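PDB 5IZD: D-glyceraldehyde dehydrogenase (NADP(+)) from Thermoplasma acidophilum, which oxidises D-glyceraldehyde to (R)-glycerate with NADP(+) and water in the non-phosphorylated Entner-Doudoroff pathway. Local coordinates for residues N219-G225 against A242-L248; P161-N167 against I464-L468. One frame throughout, in Å; residues are numbered along the deposited sequence.

Overall arrangement
Two neighbouring contacts, their centres 13 Å apart, show how one sheet of an aldehyde dehydrogenase is built and then backed. Contact 1 pairs two parallel strands of the NADP-binding region, with the cofactor at its 225 end and Glu247, the predicted proton acceptor, on the second strand. Contact 2 brings the end of helix 153-164 against the turn of residues 464-468 and lies farther off, the Tyr467 side chain being about 13 Å from the NADP. The two meet directly: Lys243 NZ makes a salt bridge to Glu466 OE1 at 2.8 Å, Thr222 OG1 probably hydrogen-bonds Tyr467 OH at 2.8 Å, and Ile245 CD1 packs 3.6 Å from Tyr467 CZ.

Contact 1 (N219-G225 against A242-L248); sequences NLITMTG and AKLILEL. With NAP (NADP nicotinamide-adenine-dinucleotide phosphate), chain I.
In the beta-alpha-beta unit formed by strand 220-224, helix 227-236 and strand 243-247, part of the NADP-binding Rossmann-type region of aldehyde dehydrogenases, the two strands run parallel, their axes 4.7 Å apart. Six backbone hydrogen bonds alternate between them: Ile221 N reaches Lys243 O at 2.8 Å, nearly in line with the carbonyl, and Ile221 O takes Ile245 N at 2.7 Å, a pattern that repeats through Met223 to Gly225.

Side chains sort onto two faces. On the one turned to helix 227-236, Leu244 CD2 lies beside Ile221 CB, and Leu246 CD2 meets Met223 CB at 3.8 Å. Met223, bent at chi2 (-90°), carries its sulfur back across Leu248, SD to CD2 3.7 Å, while its CE approaches the cofactor phosphate oxygen O2A. Gly225 also lies against that oxygen, where a side chain would clash.

The other face holds Leu220, Thr222, Thr224, Lys243, Ile245 and Glu247. Leu220 runs alongside Lys243, CD1 on CG at 3.7 Å, and its CD2 reaches Ile245 CD1; an alanine here would probably open a gap beside the Lys243 methylenes and leave that chain less firmly directed at its salt-bridge partner Glu466. Lys158 NZ bonds to the hydroxyls of both Thr222 and Thr224, and Thr222 also meets Tyr467 OH. Glu247, the predicted proton acceptor, takes Gly249 N on its OE1, and one water joins the strands, accepting from Thr224 OG1 at 2.9 Å and donating to Glu247 OE2 at 3.0 Å.

Contact 2 (P161-N167 against I464-L468); sequences PALLTGN and ISEYL
Tyr467 lays one face of its ring over the backbone of Ala162, whose N sits 4.2 Å above the ring centre, and the methyl of Ala162 reaches CD1 at 3.9 Å. Pro161 comes at the ring obliquely, its CG 3.8 Å from CE2. With CG anti to its carbonyl carbon (chi1 -65°), the tyrosine lies across the last turn of helix 153-164 and sends its hydroxyl on to Thr222 of strand 220-224.

Ile464 supplies the second apolar patch. Its CG1 meets Pro161 CB; the Thr165 and Ile464 side chains pass each other in opposite directions, CG2 against CG1 at 3.8 Å, and Ile464 CD1 meets Leu164 CD1, those two chains at an oblique angle. Thr165 thus turns two different sides to the partner segment. While CG2 and CB pack on Leu468, with CB 3.7 Å from CD2, the hydroxyl, held between backbone N and carbonyl carbon (chi1 55°), is aimed back at the helix, within hydrogen-bonding distance of the carbonyls of Pro161 and Ala162, and touches Tyr467 CB at 3.4 Å.

One polar bond crosses the contact: Asn167 ND2 donates to Tyr467 O at 3.1 Å, nearly straight (171°). The same nitrogen gives its other hydrogen to Ala162 O at 3.2 Å, arriving in the carbonyl plane on a lone pair. Both acceptors lie close to the amide plane, and Asn167 OD1 accepts from Gly140 N of strand 130-145, so three bonds fix the rotation of the amide.

Backbone bonds from Asn167 N to Ala162 O and from Gly166 N to Leu163 O, with Gly166 at positive phi, close helix 153-164 in a Schellman motif. This capped C-terminus packs against the type I beta turn of residues 465-468 that leads into strand 468-476, joining parts of the aldehyde dehydrogenase chain nearly 300 residues apart.

Contact 1 (N219-G225 against A242-L248)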
ATOM      1  N   ASN A 219      -5.853  24.057  10.733  1.00 32.58           N
ATOM      2  CA  ASN A 219      -6.061  23.168   9.575  1.00 31.79           C
ATOM      3  C   ASN A 219      -6.607  21.776   9.904  1.00 30.75           C
ATOM      4  O   ASN A 219      -7.220  21.101   9.030  1.00 30.16           O
ATOM      5  CB  ASN A 219      -4.742  23.032   8.818  1.00 32.30           C
ATOM      6  CG  ASN A 219      -4.195  24.376   8.330  1.00 33.16           C
ATOM      7  OD1 ASN A 219      -3.084  24.772   8.697  1.00 34.31           O
ATOM      8  ND2 ASN A 219      -4.976  25.089   7.526  1.00 33.39           N
ATOM      9  N   LEU A 220      -6.361  21.335  11.146  1.00 29.98           N
ATOM     10  CA  LEU A 220      -6.711  19.986  11.582  1.00 29.02           C
ATOM     11  C   LEU A 220      -6.962  20.015  13.112  1.00 28.83           C
ATOM     12  O   LEU A 220      -6.287  20.749  13.880  1.00 29.28           O
ATOM     13  CB  LEU A 220      -5.629  18.983  11.193  1.00 28.82           C
ATOM     14  CG  LEU A 220      -5.861  17.486  11.487  1.00 28.47           C
ATOM     15  CD1 LEU A 220      -4.986  16.638  10.602  1.00 28.22           C
ATOM     16  CD2 LEU A 220      -5.478  17.205  12.970  1.00 28.63           C
ATOM     17  N   ILE A 221      -8.027  19.341  13.504  1.00 28.22           N
ATOM     18  CA  ILE A 221      -8.402  19.145  14.905  1.00 28.12           C
ATOM     19  C   ILE A 221      -8.406  17.651  15.205  1.00 27.45           C
ATOM     20  O   ILE A 221      -9.123  16.852  14.549  1.00 26.95           O
ATOM     21  CB  ILE A 221      -9.759  19.788  15.227  1.00 28.63           C
ATOM     22  CG1 ILE A 221      -9.640  21.318  15.070  1.00 29.37           C
ATOM     23  CG2 ILE A 221     -10.138  19.562  16.701  1.00 28.80           C
ATOM     24  CD1 ILE A 221     -10.935  22.024  14.800  1.00 29.79           C
ATOM     25  N   THR A 222      -7.584  17.278  16.173  1.00 27.10           N
ATOM     26  CA  THR A 222      -7.522  15.948  16.708  1.00 26.76           C
ATOM     27  C   THR A 222      -8.009  15.966  18.168  1.00 26.97           C
ATOM     28  O   THR A 222      -7.472  16.723  18.992  1.00 27.24           O
ATOM     29  CB  THR A 222      -6.133  15.306  16.533  1.00 26.61           C
ATOM     30  OG1 THR A 222      -6.195  13.951  16.993  1.00 26.41           O
ATOM     31  CG2 THR A 222      -5.006  16.025  17.247  1.00 27.06           C
ATOM     32  N   MET A 223      -9.058  15.205  18.470  1.00 26.83           N
ATOM     33  CA  MET A 223      -9.792  15.362  19.748  1.00 27.31           C
ATOM     34  C   MET A 223     -10.320  14.032  20.216  1.00 27.20           C
ATOM     35  O   MET A 223     -10.737  13.190  19.391  1.00 26.66           O
ATOM     36  CB  MET A 223     -10.955  16.358  19.623  1.00 27.70           C
ATOM     37  CG  MET A 223     -11.888  16.417  20.808  1.00 28.25           C
ATOM     38  SD  MET A 223     -13.286  15.284  20.748  1.00 28.80           S
ATOM     39  CE  MET A 223     -14.320  15.792  22.129  1.00 29.07           C
ATOM     40  N   THR A 224     -10.326  13.851  21.531  1.00 27.27           N
ATOM     41  CA  THR A 224     -10.942  12.684  22.125  1.00 27.44           C
ATOM     42  C   THR A 224     -11.729  13.187  23.331  1.00 27.80           C
ATOM     43  O   THR A 224     -11.254  14.074  24.009  1.00 28.07           O
ATOM     44  CB  THR A 224      -9.891  11.617  22.477  1.00 27.58           C
ATOM     45  OG1 THR A 224      -9.263  11.128  21.285  1.00 27.67           O
ATOM     46  CG2 THR A 224     -10.488  10.435  23.247  1.00 27.83           C
ATOM     47  N   GLY A 225     -12.931  12.668  23.533  1.00 27.94           N
ATOM     48  CA  GLY A 225     -13.821  13.042  24.637  1.00 28.61           C
ATOM     49  C   GLY A 225     -15.269  12.661  24.437  1.00 28.85           C
ATOM     50  O   GLY A 225     -15.576  11.625  23.777  1.00 29.08           O
ATOM     51  N   ALA A 242     -11.678  22.500   8.830  1.00 30.54           N
ATOM     52  CA  ALA A 242     -10.605  21.705   9.374  1.00 30.45           C
ATOM     53  C   ALA A 242     -10.888  20.207   9.167  1.00 30.27           C
ATOM     54  O   ALA A 242     -12.040  19.775   9.205  1.00 30.48           O
ATOM     55  CB  ALA A 242     -10.355  22.025  10.843  1.00 30.62           C
ATOM     56  N   LYS A 243      -9.833  19.451   8.872  1.00 30.12           N
ATOM     57  CA  LYS A 243      -9.833  18.034   8.962  1.00 30.27           C
ATOM     58  C   LYS A 243     -10.054  17.629  10.423  1.00 29.88           C
ATOM     59  O   LYS A 243      -9.399  18.175  11.364  1.00 29.56           O
ATOM     60  CB  LYS A 243      -8.504  17.504   8.406  1.00 31.17           C
ATOM     61  CG  LYS A 243      -8.097  16.063   8.731  1.00 31.89           C
ATOM     62  CD  LYS A 243      -9.099  15.076   8.324  1.00 32.52           C
ATOM     63  CE  LYS A 243      -8.646  13.674   8.718  1.00 33.11           C
ATOM     64  NZ  LYS A 243      -7.536  13.183   7.896  1.00 33.26           N
ATOM     65  N   LEU A 244     -11.020  16.726  10.626  1.00 29.11           N
ATOM     66  CA  LEU A 244     -11.393  16.263  11.974  1.00 28.79           C
ATOM     67  C   LEU A 244     -10.939  14.829  12.251  1.00 28.15           C
ATOM     68  O   LEU A 244     -11.127  13.891  11.397  1.00 27.48           O
ATOM     69  CB  LEU A 244     -12.889  16.386  12.142  1.00 29.27           C
ATOM     70  CG  LEU A 244     -13.414  17.834  12.077  1.00 30.03           C
ATOM     71  CD1 LEU A 244     -14.875  17.892  12.499  1.00 30.79           C
ATOM     72  CD2 LEU A 244     -12.642  18.837  12.907  1.00 30.32           C
ATOM     73  N   ILE A 245     -10.280  14.645  13.403  1.00 27.55           N
ATOM     74  CA  ILE A 245     -10.000  13.313  13.947  1.00 27.23           C
ATOM     75  C   ILE A 245     -10.612  13.358  15.330  1.00 27.41           C
ATOM     76  O   ILE A 245     -10.100  14.128  16.196  1.00 27.33           O
ATOM     77  CB  ILE A 245      -8.510  12.990  14.060  1.00 27.32           C
ATOM     78  CG1 ILE A 245      -7.758  13.102  12.711  1.00 27.29           C
ATOM     79  CG2 ILE A 245      -8.334  11.597  14.693  1.00 27.29           C
ATOM     80  CD1 ILE A 245      -6.226  13.108  12.852  1.00 27.50           C
ATOM     81  N   LEU A 246     -11.746  12.681  15.502  1.00 27.29           N
ATOM     82  CA  LEU A 246     -12.569  12.753  16.714  1.00 27.84           C
ATOM     83  C   LEU A 246     -12.862  11.340  17.156  1.00 28.23           C
ATOM     84  O   LEU A 246     -13.382  10.514  16.346  1.00 27.55           O
ATOM     85  CB  LEU A 246     -13.934  13.402  16.480  1.00 28.01           C
ATOM     86  CG  LEU A 246     -13.970  14.777  15.830  1.00 28.29           C
ATOM     87  CD1 LEU A 246     -15.416  15.209  15.588  1.00 28.68           C
ATOM     88  CD2 LEU A 246     -13.208  15.771  16.664  1.00 28.42           C
ATOM     89  N   GLU A 247     -12.624  11.090  18.432  1.00 28.80           N
ATOM     90  CA  GLU A 247     -12.983   9.846  19.062  1.00 29.67           C
ATOM     91  C   GLU A 247     -13.817  10.100  20.316  1.00 29.52           C
ATOM     92  O   GLU A 247     -13.327  10.759  21.236  1.00 29.48           O
ATOM     93  CB  GLU A 247     -11.715   9.063  19.369  1.00 30.89           C
ATOM     94  CG  GLU A 247     -12.032   7.595  19.728  1.00 32.32           C
ATOM     95  CD  GLU A 247     -11.955   7.269  21.206  1.00 33.24           C
ATOM     96  OE1 GLU A 247     -13.009   7.276  21.883  1.00 34.56           O
ATOM     97  OE2 GLU A 247     -10.816   6.996  21.696  1.00 34.34           O
ATOM     98  N   LEU A 248     -15.077   9.615  20.306  1.00 29.05           N
ATOM     99  CA  LEU A 248     -16.134  10.097  21.150  1.00 29.47           C
ATOM    100  C   LEU A 248     -16.689   9.012  22.110  1.00 29.69           C
ATOM    101  O   LEU A 248     -17.836   9.087  22.531  1.00 29.51           O
ATOM    102  CB  LEU A 248     -17.242  10.771  20.341  1.00 29.51           C
ATOM    103  CG  LEU A 248     -16.752  11.834  19.382  1.00 29.72           C
ATOM    104  CD1 LEU A 248     -17.900  12.429  18.557  1.00 30.03           C
ATOM    105  CD2 LEU A 248     -16.020  12.934  20.100  1.00 29.94           C
TER
HETATM  106  PA  NAP I 601     -15.018  16.619  27.010  1.00 42.11           P
HETATM  107  O1A NAP I 601     -15.874  17.765  27.451  1.00 46.04           O
HETATM  108  O2A NAP I 601     -15.368  15.927  25.709  1.00 46.71           O
HETATM  109  O5B NAP I 601     -13.467  17.132  26.969  1.00 38.53           O
HETATM  110  C5B NAP I 601     -12.485  16.718  25.992  1.00 34.31           C
HETATM  111  C4B NAP I 601     -11.579  17.903  25.604  1.00 32.31           C
HETATM  112  O4B NAP I 601     -12.332  18.868  24.845  1.00 31.06           O
HETATM  113  C3B NAP I 601     -11.050  18.679  26.827  1.00 32.09           C
HETATM  114  O3B NAP I 601      -9.732  19.209  26.524  1.00 31.70           O
HETATM  115  C2B NAP I 601     -12.048  19.795  26.970  1.00 32.28           C
HETATM  116  O2B NAP I 601     -11.590  20.883  27.768  1.00 34.08           O
HETATM  117  C1B NAP I 601     -12.281  20.156  25.528  1.00 30.88           C
HETATM  118  N9A NAP I 601     -13.502  20.930  25.255  1.00 27.38           N
HETATM  119  C8A NAP I 601     -14.628  21.042  26.011  1.00 26.94           C
HETATM  120  N7A NAP I 601     -15.517  21.841  25.460  1.00 28.49           N
HETATM  121  C5A NAP I 601     -14.923  22.234  24.256  1.00 28.35           C
HETATM  122  C6A NAP I 601     -15.356  23.063  23.220  1.00 29.52           C
HETATM  123  N6A NAP I 601     -16.553  23.662  23.215  1.00 31.70           N
HETATM  124  N1A NAP I 601     -14.532  23.254  22.168  1.00 30.61           N
HETATM  125  C2A NAP I 601     -13.318  22.674  22.175  1.00 28.96           C
HETATM  126  N3A NAP I 601     -12.820  21.881  23.133  1.00 29.17           N
HETATM  127  C4A NAP I 601     -13.696  21.695  24.146  1.00 27.12           C
HETATM  128  O3  NAP I 601     -15.023  15.549  28.182  1.00 52.78           O
HETATM  129  PN  NAP I 601     -15.758  15.567  29.615  1.00 70.41           P
HETATM  130  O1N NAP I 601     -15.195  16.684  30.475  1.00 63.76           O
HETATM  131  O2N NAP I 601     -15.627  14.210  30.262  1.00 67.93           O
HETATM  132  O5D NAP I 601     -17.243  15.861  29.287  1.00 68.93           O
HETATM  133  P2B NAP I 601     -12.207  21.061  29.298  1.00 28.93           P
HETATM  134  O1X NAP I 601     -11.586  22.354  29.850  1.00 34.61           O
HETATM  135  O2X NAP I 601     -11.776  19.926  30.099  1.00 27.51           O
HETATM  136  O3X NAP I 601     -13.691  21.197  29.231  1.00 28.38           O
HETATM  137  O   HOH W   1      -8.255   8.435  21.193  1.00 38.95           O

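Contact 2 (P161-N167 against I464-L468)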
ATOM      1  N   PRO A 161       2.376  11.591  16.275  1.00 27.86           N
ATOM      2  CA  PRO A 161       2.188  11.506  14.819  1.00 27.55           C
ATOM      3  C   PRO A 161       2.059  12.878  14.170  1.00 27.52           C
ATOM      4  O   PRO A 161       2.451  13.045  13.008  1.00 27.60           O
ATOM      5  CB  PRO A 161       0.866  10.743  14.654  1.00 27.13           C
ATOM      6  CG  PRO A 161       0.161  10.878  15.977  1.00 27.08           C
ATOM      7  CD  PRO A 161       1.249  10.966  16.994  1.00 27.61           C
ATOM      8  N   ALA A 162       1.441  13.818  14.859  1.00 27.41           N
ATOM      9  CA  ALA A 162       1.312  15.175  14.317  1.00 27.60           C
ATOM     10  C   ALA A 162       2.671  15.795  14.025  1.00 28.03           C
ATOM     11  O   ALA A 162       2.934  16.292  12.891  1.00 27.88           O
ATOM     12  CB  ALA A 162       0.470  16.073  15.233  1.00 27.68           C
ATOM     13  N   LEU A 163       3.556  15.687  15.011  1.00 28.47           N
ATOM     14  CA  LEU A 163       4.911  16.196  14.867  1.00 29.05           C
ATOM     15  C   LEU A 163       5.766  15.413  13.866  1.00 28.97           C
ATOM     16  O   LEU A 163       6.504  16.007  13.107  1.00 29.42           O
ATOM     17  CB  LEU A 163       5.601  16.255  16.242  1.00 29.55           C
ATOM     18  CG  LEU A 163       4.976  17.282  17.204  1.00 29.95           C
ATOM     19  CD1 LEU A 163       5.545  17.106  18.623  1.00 30.37           C
ATOM     20  CD2 LEU A 163       5.161  18.740  16.806  1.00 30.30           C
ATOM     21  N   LEU A 164       5.681  14.087  13.852  1.00 28.58           N
ATOM     22  CA  LEU A 164       6.516  13.297  12.973  1.00 28.69           C
ATOM     23  C   LEU A 164       6.226  13.692  11.534  1.00 28.66           C
ATOM     24  O   LEU A 164       7.166  13.895  10.751  1.00 28.91           O
ATOM     25  CB  LEU A 164       6.307  11.801  13.230  1.00 28.37           C
ATOM     26  CG  LEU A 164       7.107  10.794  12.404  1.00 28.56           C
ATOM     27  CD1 LEU A 164       6.639  10.587  10.943  1.00 28.17           C
ATOM     28  CD2 LEU A 164       8.558  11.156  12.462  1.00 29.17           C
ATOM     29  N   THR A 165       4.928  13.854  11.224  1.00 28.35           N
ATOM     30  CA  THR A 165       4.485  14.217   9.905  1.00 28.38           C
ATOM     31  C   THR A 165       4.743  15.663   9.490  1.00 28.72           C
ATOM     32  O   THR A 165       4.446  16.015   8.374  1.00 28.81           O
ATOM     33  CB  THR A 165       2.991  13.851   9.706  1.00 27.81           C
ATOM     34  OG1 THR A 165       2.186  14.436  10.709  1.00 27.61           O
ATOM     35  CG2 THR A 165       2.822  12.352   9.731  1.00 27.67           C
ATOM     36  N   GLY A 166       5.270  16.505  10.383  1.00 29.39           N
ATOM     37  CA  GLY A 166       5.682  17.860  10.013  1.00 29.68           C
ATOM     38  C   GLY A 166       4.651  18.954  10.304  1.00 29.70           C
ATOM     39  O   GLY A 166       4.807  20.038   9.795  1.00 29.98           O
ATOM     40  N   ASN A 167       3.607  18.666  11.101  1.00 29.17           N
ATOM     41  CA  ASN A 167       2.649  19.656  11.500  1.00 29.16           C
ATOM     42  C   ASN A 167       3.173  20.349  12.735  1.00 29.50           C
ATOM     43  O   ASN A 167       3.927  19.745  13.493  1.00 29.58           O
ATOM     44  CB  ASN A 167       1.297  19.064  11.839  1.00 28.65           C
ATOM     45  CG  ASN A 167       0.661  18.324  10.665  1.00 28.23           C
ATOM     46  OD1 ASN A 167      -0.011  18.931   9.807  1.00 28.23           O
ATOM     47  ND2 ASN A 167       0.844  16.984  10.633  1.00 27.85           N
ATOM     48  N   ILE A 464      -1.652   7.539  11.421  1.00 27.36           N
ATOM     49  CA  ILE A 464      -0.638   8.525  11.213  1.00 27.31           C
ATOM     50  C   ILE A 464      -0.894   9.235   9.868  1.00 27.05           C
ATOM     51  O   ILE A 464      -0.756  10.430   9.794  1.00 26.93           O
ATOM     52  CB  ILE A 464       0.782   7.960  11.393  1.00 27.66           C
ATOM     53  CG1 ILE A 464       1.825   9.068  11.301  1.00 28.07           C
ATOM     54  CG2 ILE A 464       1.059   6.825  10.424  1.00 27.81           C
ATOM     55  CD1 ILE A 464       3.193   8.720  11.804  1.00 28.43           C
ATOM     56  N   SER A 465      -1.326   8.495   8.841  1.00 26.70           N
ATOM     57  CA  SER A 465      -1.652   9.096   7.521  1.00 26.50           C
ATOM     58  C   SER A 465      -2.804  10.131   7.584  1.00 26.39           C
ATOM     59  O   SER A 465      -2.874  10.995   6.744  1.00 26.00           O
ATOM     60  CB  SER A 465      -1.880   8.004   6.443  1.00 26.70           C
ATOM     61  OG  SER A 465      -0.673   7.289   6.326  1.00 26.99           O
ATOM     62  N   GLU A 466      -3.594  10.142   8.684  1.00 26.50           N
ATOM     63  CA  GLU A 466      -4.636  11.150   8.863  1.00 26.63           C
ATOM     64  C   GLU A 466      -4.045  12.531   9.042  1.00 26.65           C
ATOM     65  O   GLU A 466      -4.753  13.524   8.829  1.00 26.62           O
ATOM     66  CB  GLU A 466      -5.583  10.855  10.054  1.00 26.90           C
ATOM     67  CG  GLU A 466      -6.392   9.553   9.950  1.00 27.11           C
ATOM     68  CD  GLU A 466      -7.482   9.495   8.854  1.00 27.23           C
ATOM     69  OE1 GLU A 466      -7.628  10.421   8.007  1.00 27.58           O
ATOM     70  OE2 GLU A 466      -8.217   8.470   8.850  1.00 27.65           O
ATOM     71  N   TYR A 467      -2.777  12.609   9.421  1.00 26.74           N
ATOM     72  CA  TYR A 467      -2.109  13.909   9.606  1.00 27.13           C
ATOM     73  C   TYR A 467      -1.337  14.433   8.374  1.00 27.49           C
ATOM     74  O   TYR A 467      -0.671  15.490   8.419  1.00 27.50           O
ATOM     75  CB  TYR A 467      -1.158  13.803  10.796  1.00 27.26           C
ATOM     76  CG  TYR A 467      -1.868  13.574  12.120  1.00 27.25           C
ATOM     77  CD1 TYR A 467      -2.314  14.651  12.881  1.00 27.54           C
ATOM     78  CD2 TYR A 467      -2.100  12.274  12.626  1.00 27.17           C
ATOM     79  CE1 TYR A 467      -2.934  14.460  14.128  1.00 27.67           C
ATOM     80  CE2 TYR A 467      -2.741  12.078  13.859  1.00 27.26           C
ATOM     81  CZ  TYR A 467      -3.137  13.169  14.611  1.00 27.45           C
ATOM     82  OH  TYR A 467      -3.794  12.985  15.808  1.00 27.63           O
ATOM     83  N   LEU A 468      -1.424  13.679   7.283  1.00 27.78           N
ATOM     84  CA  LEU A 468      -0.841  14.066   5.997  1.00 28.37           C
ATOM     85  C   LEU A 468      -1.957  14.310   4.987  1.00 29.31           C
ATOM     86  O   LEU A 468      -2.945  13.563   4.909  1.00 28.59           O
ATOM     87  CB  LEU A 468       0.083  12.956   5.510  1.00 28.20           C
ATOM     88  CG  LEU A 468       1.329  12.734   6.344  1.00 28.40           C
ATOM     89  CD1 LEU A 468       1.958  11.380   6.010  1.00 28.74           C
ATOM     90  CD2 LEU A 468       2.333  13.829   6.055  1.00 28.73           C
TER